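PDB 5GT1: choline binding protein A from Lactobacillus salivarius str. Ren, which probably binds choline-bearing cell-wall polymers through its repeats, carries a zinc-binding M23 peptidase-family domain, and may contribute to adhesion to intestinal cells. Local coordinates for residues Phe29-Phe43 with Phe56-Ser70. Numbering follows the deposited sequence.
Sequences FPSVGEGYFSGAQLF and FHDGLDFGSIDHPGS. With ZN (zinc ion), chain B; ACT (acetate ion), chain C.
The F37 ring fills a slot between L60 and H67. L60 CD1 sits over one face, 3.8 Å from the ring centroid, in a CH-pi contact; the H67 imidazole stacks offset on the other, planes 24° apart. The F37 edge meets the face of F62, T-shaped. H67 suits this hollow because its rim is polar: NE2 gives a nearly straight hydrogen bond to E34 O (2.6 Å), E34 O lying in the imidazole plane and NE2 above the carbonyl plane, while ND1 donates to D66 OD1. G35 leaves room, since a CB would clash with H67 NE2. V32 straddles the bend, CG1 against H67 CD2 and CG2 against P68 CD (3.6 Å). Q41, extended beyond CG (chi2 173°), crosses D61 CB with its CG and donates through NE2 to D66 OD2 (3.0 Å), from above the carboxylate plane. Replacing D66 with an alanine would probably leave Q41 NE2, G63 N and H67 ND1 without their acceptor, H67 keeping E34 O and the F37 stack. L42 O accepts a hydrogen bond from H57 ND1 (2.7 Å), while H57 NE2 binds zinc with D61 OD1 and H137. L42 O, a second-shell partner, thus probably fixes the turn of H57 and makes its imidazole more electron-rich.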
ATOM      1  N   PHE A  29      -4.011   9.557  -0.346  1.00 14.72           N
ATOM      2  CA  PHE A  29      -4.647  10.637  -1.111  1.00 16.70           C
ATOM      3  C   PHE A  29      -5.351  11.518  -0.077  1.00 19.73           C
ATOM      4  O   PHE A  29      -6.510  11.300   0.243  1.00 18.40           O
ATOM      5  CB  PHE A  29      -5.598  10.074  -2.184  1.00 15.63           C
ATOM      6  CG  PHE A  29      -4.928   9.094  -3.114  1.00 15.74           C
ATOM      7  CD1 PHE A  29      -4.178   9.546  -4.213  1.00 15.38           C
ATOM      8  CD2 PHE A  29      -4.995   7.723  -2.869  1.00 15.37           C
ATOM      9  CE1 PHE A  29      -3.532   8.636  -5.050  1.00 15.51           C
ATOM     10  CE2 PHE A  29      -4.353   6.817  -3.705  1.00 15.43           C
ATOM     11  CZ  PHE A  29      -3.618   7.279  -4.792  1.00 15.72           C
ATOM     12  N   PRO A  30      -4.611  12.484   0.495  1.00 24.67           N
ATOM     13  CA  PRO A  30      -5.066  13.107   1.749  1.00 27.71           C
ATOM     14  C   PRO A  30      -6.299  14.021   1.648  1.00 30.43           C
ATOM     15  O   PRO A  30      -6.915  14.332   2.681  1.00 32.41           O
ATOM     16  CB  PRO A  30      -3.812  13.863   2.228  1.00 28.26           C
ATOM     17  CG  PRO A  30      -2.688  13.060   1.654  1.00 26.04           C
ATOM     18  CD  PRO A  30      -3.198  12.815   0.245  1.00 24.51           C
ATOM     19  N   SER A  31      -6.673  14.410   0.432  1.00 31.20           N
ATOM     20  CA  SER A  31      -7.899  15.186   0.202  1.00 32.85           C
ATOM     21  C   SER A  31      -9.189  14.373   0.384  1.00 31.98           C
ATOM     22  O   SER A  31     -10.284  14.931   0.550  1.00 29.92           O
ATOM     23  CB  SER A  31      -7.912  15.703  -1.234  1.00 36.73           C
ATOM     24  OG  SER A  31      -8.644  14.796  -2.064  1.00 40.45           O
ATOM     25  N   VAL A  32      -9.058  13.055   0.267  1.00 27.27           N
ATOM     26  CA  VAL A  32     -10.149  12.136   0.464  1.00 23.66           C
ATOM     27  C   VAL A  32     -10.056  11.589   1.897  1.00 21.57           C
ATOM     28  O   VAL A  32     -11.073  11.366   2.567  1.00 19.88           O
ATOM     29  CB  VAL A  32     -10.034  10.943  -0.506  1.00 24.95           C
ATOM     30  CG1 VAL A  32     -11.326  10.137  -0.501  1.00 23.28           C
ATOM     31  CG2 VAL A  32      -9.626  11.410  -1.919  1.00 25.15           C
ATOM     32  N   GLY A  33      -8.826  11.343   2.345  1.00 18.57           N
ATOM     33  CA  GLY A  33      -8.596  10.747   3.656  1.00 17.80           C
ATOM     34  C   GLY A  33      -9.047   9.304   3.597  1.00 16.32           C
ATOM     35  O   GLY A  33      -8.814   8.617   2.587  1.00 15.46           O
ATOM     36  N   GLU A  34      -9.711   8.840   4.652  1.00 15.67           N
ATOM     37  CA  GLU A  34     -10.139   7.447   4.690  1.00 15.51           C
ATOM     38  C   GLU A  34     -11.081   7.111   3.533  1.00 15.16           C
ATOM     39  O   GLU A  34     -10.927   6.076   2.873  1.00 14.99           O
ATOM     40  CB  GLU A  34     -10.814   7.093   6.019  1.00 16.35           C
ATOM     41  CG  GLU A  34     -11.173   5.617   6.119  1.00 17.13           C
ATOM     42  CD  GLU A  34     -11.847   5.239   7.443  1.00 19.24           C
ATOM     43  OE1 GLU A  34     -12.439   4.140   7.505  1.00 19.76           O
ATOM     44  OE2 GLU A  34     -11.797   6.038   8.408  1.00 19.36           O
ATOM     45  N   GLY A  35     -12.079   7.965   3.322  1.00 14.82           N
ATOM     46  CA  GLY A  35     -13.091   7.715   2.299  1.00 14.54           C
ATOM     47  C   GLY A  35     -13.814   6.405   2.514  1.00 14.83           C
ATOM     48  O   GLY A  35     -13.991   5.962   3.644  1.00 15.70           O
ATOM     49  N   TYR A  36     -14.226   5.769   1.425  1.00 14.50           N
ATOM     50  CA  TYR A  36     -15.037   4.552   1.503  1.00 15.09           C
ATOM     51  C   TYR A  36     -14.477   3.513   0.550  1.00 14.41           C
ATOM     52  O   TYR A  36     -13.934   3.868  -0.504  1.00 14.19           O
ATOM     53  CB  TYR A  36     -16.493   4.864   1.126  1.00 15.62           C
ATOM     54  CG  TYR A  36     -17.061   6.035   1.887  1.00 16.67           C
ATOM     55  CD1 TYR A  36     -17.506   5.880   3.208  1.00 17.79           C
ATOM     56  CD2 TYR A  36     -17.144   7.299   1.299  1.00 16.92           C
ATOM     57  CE1 TYR A  36     -18.015   6.961   3.925  1.00 18.50           C
ATOM     58  CE2 TYR A  36     -17.669   8.391   2.003  1.00 18.47           C
ATOM     59  CZ  TYR A  36     -18.095   8.210   3.315  1.00 18.90           C
ATOM     60  OH  TYR A  36     -18.601   9.278   4.023  1.00 20.22           O
ATOM     61  N   PHE A  37     -14.642   2.243   0.904  1.00 13.90           N
ATOM     62  CA  PHE A  37     -14.118   1.134   0.108  1.00 14.53           C
ATOM     63  C   PHE A  37     -15.204   0.123  -0.186  1.00 15.52           C
ATOM     64  O   PHE A  37     -16.050  -0.138   0.674  1.00 15.40           O
ATOM     65  CB  PHE A  37     -13.010   0.434   0.896  1.00 14.17           C
ATOM     66  CG  PHE A  37     -11.881   1.339   1.273  1.00 13.82           C
ATOM     67  CD1 PHE A  37     -10.816   1.542   0.389  1.00 13.35           C
ATOM     68  CD2 PHE A  37     -11.877   1.999   2.507  1.00 13.38           C
ATOM     69  CE1 PHE A  37      -9.760   2.370   0.743  1.00 13.10           C
ATOM     70  CE2 PHE A  37     -10.834   2.838   2.853  1.00 13.33           C
ATOM     71  CZ  PHE A  37      -9.779   3.035   1.963  1.00 13.75           C
ATOM     72  N   SER A  38     -15.162  -0.483  -1.369  1.00 16.04           N
ATOM     73  CA  SER A  38     -16.090  -1.563  -1.688  1.00 17.54           C
ATOM     74  C   SER A  38     -15.599  -2.852  -1.026  1.00 17.89           C
ATOM     75  O   SER A  38     -14.454  -2.925  -0.556  1.00 17.37           O
ATOM     76  CB  SER A  38     -16.159  -1.749  -3.196  1.00 18.18           C
ATOM     77  OG  SER A  38     -14.937  -2.314  -3.647  1.00 18.46           O
ATOM     78  N   GLY A  39     -16.448  -3.881  -1.006  1.00 18.84           N
ATOM     79  CA  GLY A  39     -16.079  -5.165  -0.395  1.00 19.24           C
ATOM     80  C   GLY A  39     -14.781  -5.722  -0.975  1.00 19.24           C
ATOM     81  O   GLY A  39     -13.918  -6.191  -0.228  1.00 20.25           O
ATOM     82  N   ALA A  40     -14.638  -5.624  -2.297  1.00 19.39           N
ATOM     83  CA  ALA A  40     -13.449  -6.117  -3.019  1.00 19.62           C
ATOM     84  C   ALA A  40     -12.159  -5.351  -2.668  1.00 18.96           C
ATOM     85  O   ALA A  40     -11.070  -5.946  -2.608  1.00 19.50           O
ATOM     86  CB  ALA A  40     -13.689  -6.118  -4.525  1.00 19.56           C
ATOM     87  N   GLN A  41     -12.288  -4.049  -2.401  1.00 16.88           N
ATOM     88  CA  GLN A  41     -11.128  -3.224  -2.094  1.00 16.08           C
ATOM     89  C   GLN A  41     -10.562  -3.407  -0.681  1.00 15.53           C
ATOM     90  O   GLN A  41      -9.378  -3.160  -0.445  1.00 14.58           O
ATOM     91  CB  GLN A  41     -11.476  -1.759  -2.300  1.00 15.83           C
ATOM     92  CG  GLN A  41     -11.690  -1.413  -3.762  1.00 15.68           C
ATOM     93  CD  GLN A  41     -12.193   0.001  -3.928  1.00 15.66           C
ATOM     94  OE1 GLN A  41     -13.029   0.471  -3.154  1.00 15.96           O
ATOM     95  NE2 GLN A  41     -11.687   0.687  -4.936  1.00 15.24           N
ATOM     96  N   LEU A  42     -11.408  -3.836   0.253  1.00 15.15           N
ATOM     97  CA  LEU A  42     -11.000  -3.953   1.651  1.00 15.46           C
ATOM     98  C   LEU A  42      -9.977  -5.062   1.872  1.00 15.84           C
ATOM     99  O   LEU A  42      -9.893  -6.003   1.080  1.00 16.34           O
ATOM    100  CB  LEU A  42     -12.222  -4.219   2.531  1.00 15.81           C
ATOM    101  CG  LEU A  42     -13.214  -3.062   2.718  1.00 15.95           C
ATOM    102  CD1 LEU A  42     -14.475  -3.616   3.365  1.00 16.80           C
ATOM    103  CD2 LEU A  42     -12.604  -1.964   3.578  1.00 15.63           C
ATOM    104  N   PHE A  43      -9.210  -4.942   2.950  1.00 16.65           N
ATOM    105  CA  PHE A  43      -8.289  -5.986   3.367  1.00 16.80           C
ATOM    106  C   PHE A  43      -9.054  -7.202   3.914  1.00 18.16           C
ATOM    107  O   PHE A  43     -10.133  -7.052   4.515  1.00 17.74           O
ATOM    108  CB  PHE A  43      -7.324  -5.450   4.435  1.00 16.67           C
ATOM    109  CG  PHE A  43      -6.462  -6.522   5.048  1.00 16.57           C
ATOM    110  CD1 PHE A  43      -5.229  -6.845   4.482  1.00 16.33           C
ATOM    111  CD2 PHE A  43      -6.905  -7.241   6.172  1.00 16.47           C
ATOM    112  CE1 PHE A  43      -4.446  -7.859   5.024  1.00 17.13           C
ATOM    113  CE2 PHE A  43      -6.120  -8.256   6.711  1.00 16.89           C
ATOM    114  CZ  PHE A  43      -4.886  -8.551   6.146  1.00 16.08           C
ATOM    115  N   PHE A  56      -8.994 -14.015  -0.276  1.00 19.92           N
ATOM    116  CA  PHE A  56      -8.211 -13.159   0.616  1.00 18.61           C
ATOM    117  C   PHE A  56      -7.549 -12.025  -0.151  1.00 18.40           C
ATOM    118  O   PHE A  56      -6.918 -12.247  -1.197  1.00 18.53           O
ATOM    119  CB  PHE A  56      -7.147 -13.973   1.345  1.00 18.48           C
ATOM    120  CG  PHE A  56      -6.284 -13.160   2.277  1.00 18.38           C
ATOM    121  CD1 PHE A  56      -6.809 -12.643   3.460  1.00 18.98           C
ATOM    122  CD2 PHE A  56      -4.944 -12.913   1.979  1.00 18.43           C
ATOM    123  CE1 PHE A  56      -6.019 -11.891   4.323  1.00 18.88           C
ATOM    124  CE2 PHE A  56      -4.147 -12.169   2.845  1.00 18.25           C
ATOM    125  CZ  PHE A  56      -4.689 -11.662   4.020  1.00 18.67           C
ATOM    126  N   HIS A  57      -7.695 -10.810   0.377  1.00 16.80           N
ATOM    127  CA  HIS A  57      -7.047  -9.627  -0.189  1.00 15.78           C
ATOM    128  C   HIS A  57      -6.000  -9.161   0.793  1.00 15.22           C
ATOM    129  O   HIS A  57      -6.335  -8.765   1.920  1.00 15.05           O
ATOM    130  CB  HIS A  57      -8.091  -8.544  -0.439  1.00 15.11           C
ATOM    131  CG  HIS A  57      -7.556  -7.321  -1.154  1.00 15.49           C
ATOM    132  ND1 HIS A  57      -7.988  -6.070  -0.871  1.00 14.74           N
ATOM    133  CD2 HIS A  57      -6.568  -7.186  -2.145  1.00 15.36           C
ATOM    134  CE1 HIS A  57      -7.323  -5.184  -1.654  1.00 15.41           C
ATOM    135  NE2 HIS A  57      -6.459  -5.868  -2.430  1.00 14.58           N
ATOM    136  N   ASP A  58      -4.731  -9.187   0.379  1.00 14.27           N
ATOM    137  CA  ASP A  58      -3.604  -8.924   1.286  1.00 14.41           C
ATOM    138  C   ASP A  58      -3.259  -7.432   1.433  1.00 13.73           C
ATOM    139  O   ASP A  58      -2.172  -7.086   1.897  1.00 13.72           O
ATOM    140  CB  ASP A  58      -2.342  -9.726   0.861  1.00 15.29           C
ATOM    141  CG  ASP A  58      -1.717  -9.234  -0.455  1.00 16.43           C
ATOM    142  OD1 ASP A  58      -2.385  -8.532  -1.256  1.00 16.86           O
ATOM    143  OD2 ASP A  58      -0.528  -9.548  -0.689  1.00 17.70           O
ATOM    144  N   GLY A  59      -4.164  -6.555   1.022  1.00 12.77           N
ATOM    145  CA  GLY A  59      -3.874  -5.128   1.087  1.00 12.37           C
ATOM    146  C   GLY A  59      -5.149  -4.340   1.021  1.00 12.02           C
ATOM    147  O   GLY A  59      -6.233  -4.898   1.206  1.00 12.53           O
ATOM    148  N   LEU A  60      -5.008  -3.042   0.759  1.00 11.52           N
ATOM    149  CA  LEU A  60      -6.132  -2.122   0.668  1.00 11.32           C
ATOM    150  C   LEU A  60      -6.031  -1.387  -0.666  1.00 11.45           C
ATOM    151  O   LEU A  60      -4.994  -0.802  -0.968  1.00 10.50           O
ATOM    152  CB  LEU A  60      -6.068  -1.126   1.827  1.00 11.41           C
ATOM    153  CG  LEU A  60      -7.225  -0.107   1.934  1.00 11.76           C
ATOM    154  CD1 LEU A  60      -8.566  -0.812   2.108  1.00 11.97           C
ATOM    155  CD2 LEU A  60      -6.965   0.868   3.080  1.00 11.95           C
ATOM    156  N   ASP A  61      -7.102  -1.437  -1.452  1.00 11.29           N
ATOM    157  CA  ASP A  61      -7.125  -0.775  -2.754  1.00 11.87           C
ATOM    158  C   ASP A  61      -7.744   0.623  -2.686  1.00 12.04           C
ATOM    159  O   ASP A  61      -8.843   0.801  -2.150  1.00 12.59           O
ATOM    160  CB  ASP A  61      -7.946  -1.584  -3.745  1.00 12.62           C
ATOM    161  CG  ASP A  61      -7.291  -2.901  -4.122  1.00 13.85           C
ATOM    162  OD1 ASP A  61      -6.098  -3.108  -3.823  1.00 13.44           O
ATOM    163  OD2 ASP A  61      -7.994  -3.713  -4.755  1.00 14.98           O
ATOM    164  N   PHE A  62      -7.055   1.601  -3.262  1.00 11.40           N
ATOM    165  CA  PHE A  62      -7.566   2.967  -3.357  1.00 11.71           C
ATOM    166  C   PHE A  62      -7.813   3.229  -4.837  1.00 11.97           C
ATOM    167  O   PHE A  62      -6.854   3.417  -5.582  1.00 11.66           O
ATOM    168  CB  PHE A  62      -6.496   3.943  -2.841  1.00 11.32           C
ATOM    169  CG  PHE A  62      -6.193   3.806  -1.361  1.00 11.23           C
ATOM    170  CD1 PHE A  62      -6.734   4.717  -0.452  1.00 11.16           C
ATOM    171  CD2 PHE A  62      -5.346   2.796  -0.885  1.00 11.17           C
ATOM    172  CE1 PHE A  62      -6.466   4.606   0.911  1.00 11.21           C
ATOM    173  CE2 PHE A  62      -5.059   2.690   0.481  1.00 11.24           C
ATOM    174  CZ  PHE A  62      -5.623   3.602   1.372  1.00 11.24           C
ATOM    175  N   GLY A  63      -9.078   3.196  -5.265  1.00 12.54           N
ATOM    176  CA  GLY A  63      -9.413   3.405  -6.681  1.00 12.62           C
ATOM    177  C   GLY A  63      -9.342   4.859  -7.088  1.00 12.87           C
ATOM    178  O   GLY A  63      -9.515   5.756  -6.256  1.00 12.44           O
ATOM    179  N   SER A  64      -9.082   5.112  -8.369  1.00 13.47           N
ATOM    180  CA  SER A  64      -9.051   6.497  -8.857  1.00 14.94           C
ATOM    181  C   SER A  64     -10.427   7.167  -8.728  1.00 15.08           C
ATOM    182  O   SER A  64     -10.515   8.372  -8.641  1.00 15.13           O
ATOM    183  CB  SER A  64      -8.562   6.554 -10.306  1.00 16.08           C
ATOM    184  OG  SER A  64      -9.425   5.809 -11.157  1.00 18.72           O
ATOM    185  N   ILE A  65     -11.493   6.367  -8.705  1.00 15.38           N
ATOM    186  CA  ILE A  65     -12.857   6.902  -8.533  1.00 15.97           C
ATOM    187  C   ILE A  65     -13.178   7.204  -7.068  1.00 15.17           C
ATOM    188  O   ILE A  65     -13.580   8.329  -6.728  1.00 15.83           O
ATOM    189  CB  ILE A  65     -13.925   5.954  -9.119  1.00 17.03           C
ATOM    190  CG1 ILE A  65     -13.709   5.788 -10.630  1.00 18.17           C
ATOM    191  CG2 ILE A  65     -15.325   6.515  -8.881  1.00 17.65           C
ATOM    192  CD1 ILE A  65     -14.348   4.537 -11.199  1.00 19.69           C
ATOM    193  N   ASP A  66     -13.013   6.204  -6.209  1.00 14.27           N
ATOM    194  CA  ASP A  66     -13.319   6.343  -4.776  1.00 14.79           C
ATOM    195  C   ASP A  66     -12.310   7.207  -4.000  1.00 14.94           C
ATOM    196  O   ASP A  66     -12.678   7.883  -3.019  1.00 14.90           O
ATOM    197  CB  ASP A  66     -13.423   4.965  -4.130  1.00 15.34           C
ATOM    198  CG  ASP A  66     -12.297   4.045  -4.547  1.00 15.77           C
ATOM    199  OD1 ASP A  66     -11.347   3.850  -3.762  1.00 16.38           O
ATOM    200  OD2 ASP A  66     -12.354   3.523  -5.676  1.00 16.38           O
ATOM    201  N   HIS A  67     -11.042   7.187  -4.431  1.00 13.66           N
ATOM    202  CA  HIS A  67      -9.984   7.983  -3.782  1.00 13.55           C
ATOM    203  C   HIS A  67      -9.208   8.744  -4.815  1.00 14.30           C
ATOM    204  O   HIS A  67      -8.059   8.384  -5.125  1.00 13.84           O
ATOM    205  CB  HIS A  67      -9.054   7.089  -2.949  1.00 12.93           C
ATOM    206  CG  HIS A  67      -9.728   6.488  -1.747  1.00 12.33           C
ATOM    207  ND1 HIS A  67     -10.613   5.471  -1.847  1.00 12.46           N
ATOM    208  CD2 HIS A  67      -9.665   6.830  -0.407  1.00 12.21           C
ATOM    209  CE1 HIS A  67     -11.080   5.164  -0.617  1.00 12.18           C
ATOM    210  NE2 HIS A  67     -10.498   5.994   0.262  1.00 12.19           N
ATOM    211  N   PRO A  68      -9.827   9.810  -5.373  1.00 14.94           N
ATOM    212  CA  PRO A  68      -9.208  10.530  -6.482  1.00 14.77           C
ATOM    213  C   PRO A  68      -7.936  11.259  -6.078  1.00 14.27           C
ATOM    214  O   PRO A  68      -7.745  11.622  -4.912  1.00 13.32           O
ATOM    215  CB  PRO A  68     -10.308  11.522  -6.944  1.00 15.45           C
ATOM    216  CG  PRO A  68     -11.230  11.655  -5.774  1.00 15.71           C
ATOM    217  CD  PRO A  68     -11.170  10.343  -5.041  1.00 15.26           C
ATOM    218  N   GLY A  69      -7.044  11.411  -7.048  1.00 14.26           N
ATOM    219  CA  GLY A  69      -5.816  12.149  -6.842  1.00 14.69           C
ATOM    220  C   GLY A  69      -4.747  11.604  -7.761  1.00 14.80           C
ATOM    221  O   GLY A  69      -4.891  10.527  -8.316  1.00 15.48           O
ATOM    222  N   SER A  70      -3.682  12.366  -7.936  1.00 14.78           N
ATOM    223  CA  SER A  70      -2.602  11.946  -8.802  1.00 14.20           C
ATOM    224  C   SER A  70      -1.404  11.482  -7.985  1.00 12.97           C
ATOM    225  O   SER A  70      -0.990  10.323  -8.094  1.00 12.37           O
ATOM    226  CB  SER A  70      -2.228  13.082  -9.767  1.00 15.86           C
ATOM    227  OG  SER A  70      -1.240  12.627 -10.681  1.00 17.33           O
TER
HETATM  228 ZN    ZN B 601      -5.421  -5.114  -4.127  1.00 18.46          ZN
HETATM  229  C   ACT C 602      -2.704  14.309  -4.750  1.00 18.67           C
HETATM  230  O   ACT C 602      -2.107  15.115  -3.995  1.00 20.88           O
HETATM  231  OXT ACT C 602      -2.908  14.593  -5.950  1.00 23.41           O
HETATM  232  CH3 ACT C 602      -3.108  12.956  -4.279  1.00 17.27           C
HETATM  233  O   HOH W   1      -6.274  13.394  -3.200  1.00 25.69           O
HETATM  234  O   HOH W   2      -7.030  -5.921  -5.889  1.00 38.61           O
HETATM  235  O   HOH W   3      -4.656  -7.155  -4.820  1.00 20.57           O
HETATM  236  O   HOH W   4      -4.830  -4.702  -6.145  1.00 21.80           O